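Local coordinates for protein peptidase S8 and S53, subtilisin, kexin, sedolisin (Mycobacterium smegmatis, PDB 4KG7) that probably cleaves peptide bonds as a subtilisin-like serine endopeptidase, the mycosin MycP3 of the ESX-3 (type VII) secretion system, at residues A[5-10]-A[253-258]; A[11-16]-A[192-197]; A[184-189]-A[247-252]; A[164-169]-A[199-204]. One frame throughout, in Å; residues are numbered along the deposited sequence. Where two conformers were deposited one is given.

Interaction 1 (A[5-10]-A[253-258]); sequences SPPQVD and SWWQPY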
# COMPACT_ATOMS: atom_id res chain seq x y z
N SER A 5 -1.62 -15.55 17.37
CA SER A 5 -0.68 -16.37 16.62
C SER A 5 -0.83 -16.03 15.15
O SER A 5 -1.85 -15.47 14.75
CB SER A 5 -0.98 -17.85 16.86
OG SER A 5 -2.37 -18.09 16.72
N PRO A 6 0.19 -16.35 14.34
CA PRO A 6 0.06 -16.00 12.94
C PRO A 6 -1.22 -16.60 12.31
O PRO A 6 -1.55 -17.77 12.60
CB PRO A 6 1.34 -16.58 12.32
CG PRO A 6 2.31 -16.66 13.45
CD PRO A 6 1.46 -17.05 14.62
N PRO A 7 -1.95 -15.82 11.47
CA PRO A 7 -3.21 -16.32 10.92
C PRO A 7 -2.96 -17.43 9.90
O PRO A 7 -1.90 -17.52 9.31
CB PRO A 7 -3.84 -15.09 10.28
CG PRO A 7 -2.68 -14.25 9.89
CD PRO A 7 -1.69 -14.44 11.03
N GLN A 8 -3.95 -18.29 9.76
CA GLN A 8 -3.88 -19.43 8.88
C GLN A 8 -5.20 -19.52 8.16
O GLN A 8 -6.26 -19.41 8.79
CB GLN A 8 -3.72 -20.66 9.75
CG GLN A 8 -2.98 -21.80 9.12
CD GLN A 8 -2.40 -22.68 10.19
OE1 GLN A 8 -3.05 -22.95 11.20
NE2 GLN A 8 -1.16 -23.12 9.99
N VAL A 9 -5.16 -19.77 6.85
CA VAL A 9 -6.38 -19.96 6.09
C VAL A 9 -7.12 -21.20 6.57
O VAL A 9 -6.50 -22.16 7.04
CB VAL A 9 -6.15 -20.09 4.56
CG1 VAL A 9 -5.63 -18.79 3.98
CG2 VAL A 9 -5.24 -21.27 4.22
N ASP A 10 -8.44 -21.15 6.47
CA ASP A 10 -9.29 -22.32 6.69
C ASP A 10 -9.53 -22.94 5.31
O ASP A 10 -10.16 -22.32 4.48
CB ASP A 10 -10.60 -21.86 7.33
CG ASP A 10 -11.59 -23.00 7.59
OD1 ASP A 10 -11.46 -24.10 7.02
OD2 ASP A 10 -12.55 -22.73 8.33
N SER A 253 -1.74 -6.71 6.54
CA SER A 253 -0.33 -7.06 6.81
C SER A 253 -0.13 -8.34 7.59
O SER A 253 0.84 -9.06 7.34
CB SER A 253 0.39 -5.93 7.56
OG SER A 253 0.75 -4.88 6.69
N TRP A 254 -1.00 -8.63 8.55
CA TRP A 254 -0.75 -9.81 9.37
C TRP A 254 -0.91 -11.12 8.62
O TRP A 254 -0.48 -12.15 9.11
CB TRP A 254 -1.53 -9.76 10.66
CG TRP A 254 -2.95 -10.16 10.55
CD1 TRP A 254 -3.85 -9.83 9.58
CD2 TRP A 254 -3.64 -10.97 11.50
NE1 TRP A 254 -5.07 -10.40 9.87
CE2 TRP A 254 -4.97 -11.09 11.04
CE3 TRP A 254 -3.27 -11.59 12.69
CZ2 TRP A 254 -5.93 -11.83 11.74
CZ3 TRP A 254 -4.22 -12.33 13.39
CH2 TRP A 254 -5.54 -12.44 12.91
N TRP A 255 -1.46 -11.06 7.40
CA TRP A 255 -1.64 -12.26 6.58
C TRP A 255 -0.35 -12.69 5.89
O TRP A 255 -0.30 -12.86 4.67
CB TRP A 255 -2.82 -12.07 5.58
CG TRP A 255 -4.12 -12.42 6.18
CD1 TRP A 255 -5.13 -11.57 6.58
CD2 TRP A 255 -4.57 -13.73 6.48
NE1 TRP A 255 -6.18 -12.30 7.09
CE2 TRP A 255 -5.86 -13.63 7.04
CE3 TRP A 255 -4.01 -14.99 6.30
CZ2 TRP A 255 -6.57 -14.75 7.46
CZ3 TRP A 255 -4.72 -16.11 6.70
CH2 TRP A 255 -5.98 -15.98 7.27
N GLN A 256 0.66 -13.00 6.69
CA GLN A 256 1.85 -13.65 6.21
C GLN A 256 1.47 -15.10 5.83
O GLN A 256 0.64 -15.73 6.51
CB GLN A 256 2.92 -13.60 7.32
CG GLN A 256 3.28 -12.18 7.70
CD GLN A 256 3.77 -11.40 6.51
OE1 GLN A 256 4.74 -11.79 5.89
NE2 GLN A 256 3.02 -10.38 6.12
N PRO A 257 2.08 -15.64 4.77
CA PRO A 257 3.14 -15.09 3.92
C PRO A 257 2.68 -14.39 2.65
O PRO A 257 3.50 -14.01 1.82
CB PRO A 257 3.94 -16.34 3.55
CG PRO A 257 2.88 -17.35 3.39
CD PRO A 257 1.88 -17.07 4.48
N TYR A 258 1.38 -14.19 2.50
CA TYR A 258 0.80 -13.74 1.23
C TYR A 258 1.05 -12.26 0.92
O TYR A 258 0.95 -11.84 -0.24
CB TYR A 258 -0.70 -14.00 1.23
CG TYR A 258 -1.02 -15.41 1.66
CD1 TYR A 258 -0.52 -16.53 0.96
CD2 TYR A 258 -1.79 -15.65 2.77
CE1 TYR A 258 -0.79 -17.82 1.40
CE2 TYR A 258 -2.09 -16.93 3.19
CZ TYR A 258 -1.60 -18.02 2.50
OH TYR A 258 -1.92 -19.27 2.96
O HOH W 1 0.57 -15.97 9.17
O HOH W 2 -0.94 -17.94 6.78
O HOH W 3 -2.29 -19.86 5.59

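Interaction 2 (A[11-16]-A[192-197]); sequences PQIAPP and QSVLGA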
# COMPACT_ATOMS: atom_id res chain seq x y z
N PRO A 11 -8.99 -24.15 5.06
CA PRO A 11 -9.12 -24.71 3.70
C PRO A 11 -10.56 -24.99 3.25
O PRO A 11 -10.78 -25.15 2.05
CB PRO A 11 -8.29 -25.99 3.74
CG PRO A 11 -8.01 -26.26 5.17
CD PRO A 11 -8.18 -24.99 5.95
N GLN A 12 -11.52 -25.01 4.17
CA GLN A 12 -12.93 -25.15 3.81
C GLN A 12 -13.58 -23.86 3.31
O GLN A 12 -14.71 -23.89 2.83
CB GLN A 12 -13.73 -25.64 5.03
CG GLN A 12 -13.30 -27.01 5.52
CD GLN A 12 -13.38 -28.05 4.42
OE1 GLN A 12 -14.44 -28.24 3.81
NE2 GLN A 12 -12.27 -28.72 4.14
N ILE A 13 -12.90 -22.73 3.47
CA ILE A 13 -13.46 -21.45 3.08
C ILE A 13 -12.94 -20.99 1.71
O ILE A 13 -11.72 -20.84 1.50
CB ILE A 13 -13.18 -20.38 4.15
CG1 ILE A 13 -13.75 -20.81 5.52
CG2 ILE A 13 -13.73 -19.02 3.70
CD1 ILE A 13 -15.26 -20.95 5.62
N ALA A 14 -13.87 -20.78 0.79
CA ALA A 14 -13.53 -20.35 -0.57
C ALA A 14 -13.17 -18.87 -0.63
O ALA A 14 -13.64 -18.08 0.18
CB ALA A 14 -14.67 -20.64 -1.52
N PRO A 15 -12.34 -18.48 -1.60
CA PRO A 15 -12.22 -17.05 -1.81
C PRO A 15 -13.57 -16.47 -2.25
O PRO A 15 -14.41 -17.20 -2.79
CB PRO A 15 -11.15 -16.93 -2.89
CG PRO A 15 -11.02 -18.25 -3.52
CD PRO A 15 -11.59 -19.27 -2.58
N PRO A 16 -13.78 -15.17 -1.99
CA PRO A 16 -14.99 -14.54 -2.48
C PRO A 16 -14.91 -14.30 -3.98
O PRO A 16 -13.81 -14.36 -4.55
CB PRO A 16 -15.02 -13.23 -1.71
CG PRO A 16 -13.57 -12.88 -1.63
CD PRO A 16 -12.84 -14.17 -1.44
N GLN A 192 -11.15 -13.83 9.82
CA GLN A 192 -10.87 -13.23 8.53
C GLN A 192 -10.63 -14.31 7.50
O GLN A 192 -9.83 -14.12 6.55
CB GLN A 192 -9.64 -12.35 8.60
CG GLN A 192 -9.79 -11.18 9.54
CD GLN A 192 -8.56 -10.32 9.58
OE1 GLN A 192 -7.71 -10.38 8.69
NE2 GLN A 192 -8.46 -9.48 10.61
N SER A 193 -11.30 -15.45 7.64
CA SER A 193 -11.08 -16.56 6.71
C SER A 193 -11.30 -16.18 5.24
O SER A 193 -10.59 -16.64 4.37
CB SER A 193 -11.96 -17.76 7.08
OG SER A 193 -13.32 -17.37 7.18
N VAL A 194 -12.29 -15.34 4.95
CA VAL A 194 -12.58 -14.97 3.56
C VAL A 194 -11.46 -14.09 3.00
O VAL A 194 -11.03 -14.25 1.86
CB VAL A 194 -13.98 -14.33 3.41
CG1 VAL A 194 -14.20 -13.85 1.97
CG2 VAL A 194 -15.04 -15.35 3.78
N LEU A 195 -11.02 -13.13 3.79
CA LEU A 195 -9.90 -12.28 3.36
C LEU A 195 -8.62 -13.10 3.18
O LEU A 195 -7.89 -12.94 2.19
CB LEU A 195 -9.68 -11.14 4.39
CG LEU A 195 -8.50 -10.18 4.10
CD1 LEU A 195 -8.62 -9.48 2.74
CD2 LEU A 195 -8.37 -9.16 5.21
N GLY A 196 -8.33 -13.96 4.15
CA GLY A 196 -7.22 -14.87 4.00
C GLY A 196 -7.30 -15.68 2.72
O GLY A 196 -6.32 -15.81 1.99
N ALA A 197 -8.48 -16.21 2.43
CA ALA A 197 -8.68 -17.00 1.22
C ALA A 197 -8.41 -16.18 -0.04
O ALA A 197 -7.81 -16.66 -1.00
CB ALA A 197 -10.07 -17.59 1.17

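Interaction 3 (A[184-189]-A[247-252]); sequences LPADRT and TSVSIP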
# COMPACT_ATOMS: atom_id res chain seq x y z
N LEU A 184 -7.30 -3.63 14.23
CA LEU A 184 -8.24 -4.07 15.25
C LEU A 184 -7.49 -4.48 16.50
O LEU A 184 -6.39 -5.00 16.43
CB LEU A 184 -9.04 -5.27 14.77
CG LEU A 184 -10.28 -4.93 13.93
CD1 LEU A 184 -10.94 -6.21 13.47
CD2 LEU A 184 -11.26 -4.07 14.71
N PRO A 185 -8.09 -4.27 17.66
CA PRO A 185 -7.42 -4.77 18.83
C PRO A 185 -7.38 -6.31 18.78
O PRO A 185 -8.29 -6.94 18.23
CB PRO A 185 -8.29 -4.26 20.00
CG PRO A 185 -9.60 -3.96 19.39
CD PRO A 185 -9.34 -3.55 17.98
N ALA A 186 -6.32 -6.88 19.34
CA ALA A 186 -6.09 -8.32 19.27
C ALA A 186 -7.22 -9.08 19.96
O ALA A 186 -7.68 -10.08 19.42
CB ALA A 186 -4.75 -8.67 19.89
N ASP A 187 -7.70 -8.58 21.09
CA ASP A 187 -8.84 -9.21 21.79
C ASP A 187 -10.18 -9.13 21.03
O ASP A 187 -11.14 -9.78 21.43
CB ASP A 187 -8.98 -8.67 23.23
CG ASP A 187 -9.44 -7.21 23.30
OD1 ASP A 187 -9.49 -6.52 22.27
OD2 ASP A 187 -9.76 -6.75 24.42
N ARG A 188 -10.24 -8.33 19.96
CA ARG A 188 -11.45 -8.22 19.13
C ARG A 188 -11.14 -8.33 17.63
O ARG A 188 -11.68 -7.57 16.83
CB ARG A 188 -12.19 -6.91 19.41
CG ARG A 188 -12.64 -6.74 20.85
CD ARG A 188 -12.97 -5.30 21.18
NE ARG A 188 -13.04 -5.09 22.63
CZ ARG A 188 -14.06 -5.43 23.41
NH1 ARG A 188 -15.15 -6.01 22.91
NH2 ARG A 188 -14.00 -5.19 24.72
N THR A 189 -10.27 -9.27 17.25
CA THR A 189 -10.11 -9.63 15.84
C THR A 189 -10.96 -10.86 15.52
O THR A 189 -10.74 -11.96 16.06
CB THR A 189 -8.65 -9.90 15.43
OG1 THR A 189 -8.14 -11.02 16.16
CG2 THR A 189 -7.79 -8.69 15.70
N THR A 247 -0.95 -6.61 20.33
CA THR A 247 -2.17 -6.00 20.87
C THR A 247 -3.00 -5.31 19.78
O THR A 247 -4.19 -5.07 20.00
CB THR A 247 -1.84 -4.97 21.96
OG1 THR A 247 -1.05 -3.90 21.41
CG2 THR A 247 -1.13 -5.59 23.12
N SER A 248 -2.36 -4.96 18.65
CA SER A 248 -3.02 -4.22 17.58
C SER A 248 -2.68 -4.89 16.27
O SER A 248 -1.51 -4.96 15.90
CB SER A 248 -2.48 -2.79 17.58
OG SER A 248 -3.08 -1.98 16.59
N VAL A 249 -3.71 -5.42 15.62
CA VAL A 249 -3.55 -6.20 14.39
C VAL A 249 -3.69 -5.30 13.18
O VAL A 249 -4.71 -4.64 13.03
CB VAL A 249 -4.59 -7.33 14.31
CG1 VAL A 249 -4.52 -8.08 12.99
CG2 VAL A 249 -4.41 -8.29 15.48
N SER A 250 -2.67 -5.28 12.35
CA SER A 250 -2.70 -4.48 11.12
C SER A 250 -3.12 -5.37 9.95
O SER A 250 -2.52 -6.40 9.70
CB SER A 250 -1.32 -3.91 10.85
OG SER A 250 -1.29 -3.18 9.64
N ILE A 251 -4.19 -4.95 9.28
CA ILE A 251 -4.87 -5.72 8.24
C ILE A 251 -4.71 -4.99 6.90
O ILE A 251 -5.02 -3.80 6.79
CB ILE A 251 -6.37 -5.88 8.60
CG1 ILE A 251 -6.57 -6.49 10.00
CG2 ILE A 251 -7.09 -6.72 7.58
CD1 ILE A 251 -7.86 -6.10 10.66
N PRO A 252 -4.30 -5.71 5.84
CA PRO A 252 -4.03 -7.14 5.73
C PRO A 252 -2.59 -7.60 6.02
O PRO A 252 -2.25 -8.76 5.79
CB PRO A 252 -4.39 -7.41 4.27
CG PRO A 252 -3.85 -6.20 3.58
CD PRO A 252 -4.19 -5.06 4.51

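Interaction 4 (A[164-169]-A[199-204]); sequences AVVRAA and LRYAAL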
# COMPACT_ATOMS: atom_id res chain seq x y z
N ALA A 164 -12.00 -7.03 -3.62
CA ALA A 164 -11.13 -6.20 -4.47
C ALA A 164 -9.84 -6.91 -4.82
O ALA A 164 -9.30 -6.72 -5.91
CB ALA A 164 -10.84 -4.88 -3.78
N VAL A 165 -9.33 -7.68 -3.89
CA VAL A 165 -8.10 -8.44 -4.12
C VAL A 165 -8.31 -9.49 -5.20
O VAL A 165 -7.50 -9.63 -6.09
CB VAL A 165 -7.58 -9.05 -2.79
CG1 VAL A 165 -6.59 -10.18 -3.02
CG2 VAL A 165 -7.01 -7.97 -1.88
N VAL A 166 -9.41 -10.24 -5.10
CA VAL A 166 -9.77 -11.19 -6.13
C VAL A 166 -9.96 -10.49 -7.47
O VAL A 166 -9.48 -10.97 -8.49
CB VAL A 166 -11.03 -11.95 -5.74
CG1 VAL A 166 -11.51 -12.77 -6.93
CG2 VAL A 166 -10.72 -12.82 -4.54
N ARG A 167 -10.67 -9.36 -7.47
CA ARG A 167 -10.89 -8.61 -8.71
C ARG A 167 -9.58 -8.16 -9.35
O ARG A 167 -9.37 -8.35 -10.54
CB ARG A 167 -11.79 -7.42 -8.42
CG ARG A 167 -12.26 -6.65 -9.63
CD ARG A 167 -13.11 -5.47 -9.19
NE ARG A 167 -13.77 -4.85 -10.34
CZ ARG A 167 -14.85 -5.34 -10.98
NH1 ARG A 167 -15.48 -6.42 -10.53
NH2 ARG A 167 -15.36 -4.68 -12.03
N ALA A 168 -8.67 -7.64 -8.54
CA ALA A 168 -7.37 -7.20 -9.04
C ALA A 168 -6.61 -8.36 -9.68
O ALA A 168 -6.06 -8.24 -10.75
CB ALA A 168 -6.55 -6.62 -7.91
N ALA A 169 -6.56 -9.48 -8.97
CA ALA A 169 -5.84 -10.67 -9.48
C ALA A 169 -6.45 -11.14 -10.76
O ALA A 169 -5.73 -11.44 -11.72
CB ALA A 169 -5.84 -11.79 -8.44
N LEU A 199 -6.50 -13.43 -0.31
CA LEU A 199 -5.07 -13.13 -0.40
C LEU A 199 -4.26 -14.32 -0.87
O LEU A 199 -3.36 -14.17 -1.68
CB LEU A 199 -4.55 -12.63 0.94
CG LEU A 199 -5.17 -11.30 1.43
CD1 LEU A 199 -4.90 -11.14 2.90
CD2 LEU A 199 -4.68 -10.08 0.64
N ARG A 200 -4.58 -15.50 -0.36
CA ARG A 200 -3.95 -16.72 -0.82
C ARG A 200 -4.21 -17.00 -2.29
O ARG A 200 -3.31 -17.39 -3.02
CB ARG A 200 -4.40 -17.91 0.03
CG ARG A 200 -3.71 -19.21 -0.32
CD ARG A 200 -4.14 -20.35 0.57
NE ARG A 200 -3.69 -21.66 0.09
CZ ARG A 200 -4.31 -22.36 -0.86
NH1 ARG A 200 -5.38 -21.90 -1.51
NH2 ARG A 200 -3.84 -23.55 -1.20
N TYR A 201 -5.45 -16.83 -2.73
CA TYR A 201 -5.80 -16.98 -4.15
C TYR A 201 -4.98 -16.07 -5.05
O TYR A 201 -4.37 -16.49 -6.04
CB TYR A 201 -7.28 -16.72 -4.33
CG TYR A 201 -7.75 -16.64 -5.77
CD1 TYR A 201 -7.88 -17.77 -6.53
CD2 TYR A 201 -8.01 -15.41 -6.36
CE1 TYR A 201 -8.30 -17.70 -7.84
CE2 TYR A 201 -8.46 -15.31 -7.67
CZ TYR A 201 -8.58 -16.47 -8.42
OH TYR A 201 -9.02 -16.45 -9.71
N ALA A 202 -4.90 -14.81 -4.65
CA ALA A 202 -4.19 -13.82 -5.45
C ALA A 202 -2.69 -14.08 -5.43
O ALA A 202 -2.03 -13.93 -6.45
CB ALA A 202 -4.50 -12.40 -4.98
N ALA A 203 -2.15 -14.46 -4.27
CA ALA A 203 -0.69 -14.61 -4.14
C ALA A 203 -0.15 -15.89 -4.73
O ALA A 203 0.95 -15.86 -5.26
CB ALA A 203 -0.25 -14.47 -2.71
N LEU A 204 -0.91 -16.97 -4.66
CA LEU A 204 -0.42 -18.28 -5.11
C LEU A 204 -1.00 -18.65 -6.48
O LEU A 204 -0.30 -18.58 -7.51
CB LEU A 204 -0.69 -19.34 -4.02
CG LEU A 204 0.03 -19.11 -2.68
CD1 LEU A 204 -0.15 -20.35 -1.81
CD2 LEU A 204 1.48 -18.74 -2.84

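Interaction 1 (A[5-10]-A[253-258])
P7 wedges its ring into the angle between the indoles of W254 and W255, giving a double CH-pi contact that pins the extended N-terminal arm to the subtilisin-like fold. CG lies over the six-membered ring of W254, 3.9 Å from its centroid, while CB lies over that of W255, 3.7 Å from the centroid and 7° off the ring normal. CG is also 3.1 Å from W254 O, and the ring is thus packed against backbone as well as indoles. Further along the arm, V9 N and the carbonyl carbon of Q8 approach the edge of the W255 ring near its plane. V9 CG1, anti to the carbonyl carbon (chi1 -66°), bridges to the next aromatic, 3.9 Å from W255 CZ3 and the same distance from Y258 OH. W255 is the centre of an inverse gamma turn, with a weak bond from Q256 N to W254 O, and a cis peptide precedes P257. On the indole N-H side, Q192 OE1 accepts from NE1 of both tryptophans, which helps hold the rotation of each indole, and L199 of helix 193-205 packs on W255. Q256 NE2 donates to S253 O, 2.8 Å away, and also to V259 O. Polar atoms of 5-10 and 253-258 meet through solvent: two waters each lie within hydrogen-bonding distance of both P7 O and Q256 O, though other acceptors nearby compete for their protons. A third water accepts from V9 N and lies 2.7 Å from Y258 OH.

Interaction 2 (A[11-16]-A[192-197])
I13 reaches from the N-terminal arm to the first turn of helix 193-205, where S193 and V194 receive it. Its CB starts 4.1 Å from S193 CB and there the side chain forks. CG1, anti to the carbonyl carbon (chi1 -58°), comes to 3.9 Å from S193 CB; from there CD1 turns away from the helix. CG2, the other branch, meets V194 CG2 at 3.9 Å, the two side chains crossing at about a right angle. S193 OG also lies near both branches, but this serine was modelled in two conformers, so that contact holds for one of them; in it, OG bonds to D191. V194 serves the arm with both methyls: while CG2 faces I13, CG1 is 3.7 Å from P16 CD and almost as close to CG and CB of the same proline. One turn on, the methyl of A197 presses against backbone, 3.7 Å from both I13 O and P15 N. The small side chain lets the arm come close, with P15 CA and A197 CA only 4.7 Å apart. P15 also touches Y201, and P16 reaches A162 and V166 on helix 150-170. A proline-rich, non-helical arm thus lies on the outer side of two neighbouring helices, an N-terminal extension wrapped over the helical layer of a subtilisin-like alpha/beta fold.

Interaction 3 (A[184-189]-A[247-252])
L184 and V249 form a hydrogen-bonded antiparallel pair, each giving its N-H to the other's carbonyl. V249 N to L184 O is short and almost straight, 2.8 Å with an angle of 173° at the hydrogen; L184 N to V249 O is 3.0 Å, the donor in the carbonyl plane. P185 faces S248 as the non-hydrogen-bonded pair, where no N-H toward the partner is needed and a proline fits. A186 N resumes the pairing at T247 O (2.9 Å), but approaches from above the carbonyl plane, 56° out of it, as the chain turns into the 3-10 segment 186-187. T247 O also takes a CA-H...O contact from P185 CA. N230 bonds T247 N and S248 O, S248 OG accepts from E228 N, and S250 OG bonds to A214 O. On the L184 face, T189 CG2, anti to its carbonyl carbon, crowds V249 CG2 at 3.4 Å, and L184 CD1 touches I251 CD1. Backbone bonds between I251 and T182 extend the pairing, and the C183-C227 disulfide tethers strand 182-185. The result is a two-stranded antiparallel ribbon separate from the seven-stranded parallel sheet of the subtilase fold, strand 182-185 following 175-178 and strand 248-251 leading toward 259-265.

Interaction 4 (A[164-169]-A[199-204])
A202 puts its CB into the hollow between V165 and A169, one turn apart on helix 150-170: 3.6 Å from V165 CG1 and 3.8 Å from A169 CB. With methyls meeting here, the short helical segments approach to 8.9 Å between axes and run nearly parallel, crossing at 20°. That angle is consistent with ridges-into-grooves packing of i±4 rows against i±3 rows, since V165 and A169 meet L199 and A202. V165 is the main bump. Its CG1 stands anti to the backbone N (chi1 162°) and projects toward A202, while CG2 meets L199 CD2 at 4.0 Å, the two side chains crossing at about a right angle. L199 leaves its helix heading away from the partner, yet its CD2 curls back to close this end of the groove. At the other flank the Y201 ring leans across V166, CE2 lying 4.0 Å from V166 CG1, with A169 CB farther off near the same ring carbon. Y201 OH is held by D170 at the end of helix 150-170, which ties the tyrosine to the helix it packs on. The pair packs on the central parallel sheet: V165 rests on I72 and I178, A202 on I176 and I210, so the two helices lie side by side against strands 68-73, 175-178 and 209-213.

Along the chain the arm segments 5-10 and 11-16 come first, then 164-169, 184-189, 192-197, 199-204, 247-252 and 253-258. Interactions 2 and 4 share helix 193-205, their centres about 11 Å apart; interaction 1 lies about 11 Å from interaction 2 and about 14 Å from interaction 4. Segment 247-252 runs straight into 253-258, placing interactions 3 and 1 about 12 Å apart, whereas interactions 3 and 4 are farthest separated, at about 22 Å. Helix 193-205 is the hub: L199 reaches both W255 and P252. The arm thus joins the N-terminus to the subtilase core away from the predicted catalytic triad, whereas in interaction 4 the V165 side chain is about 11 Å from that of D73.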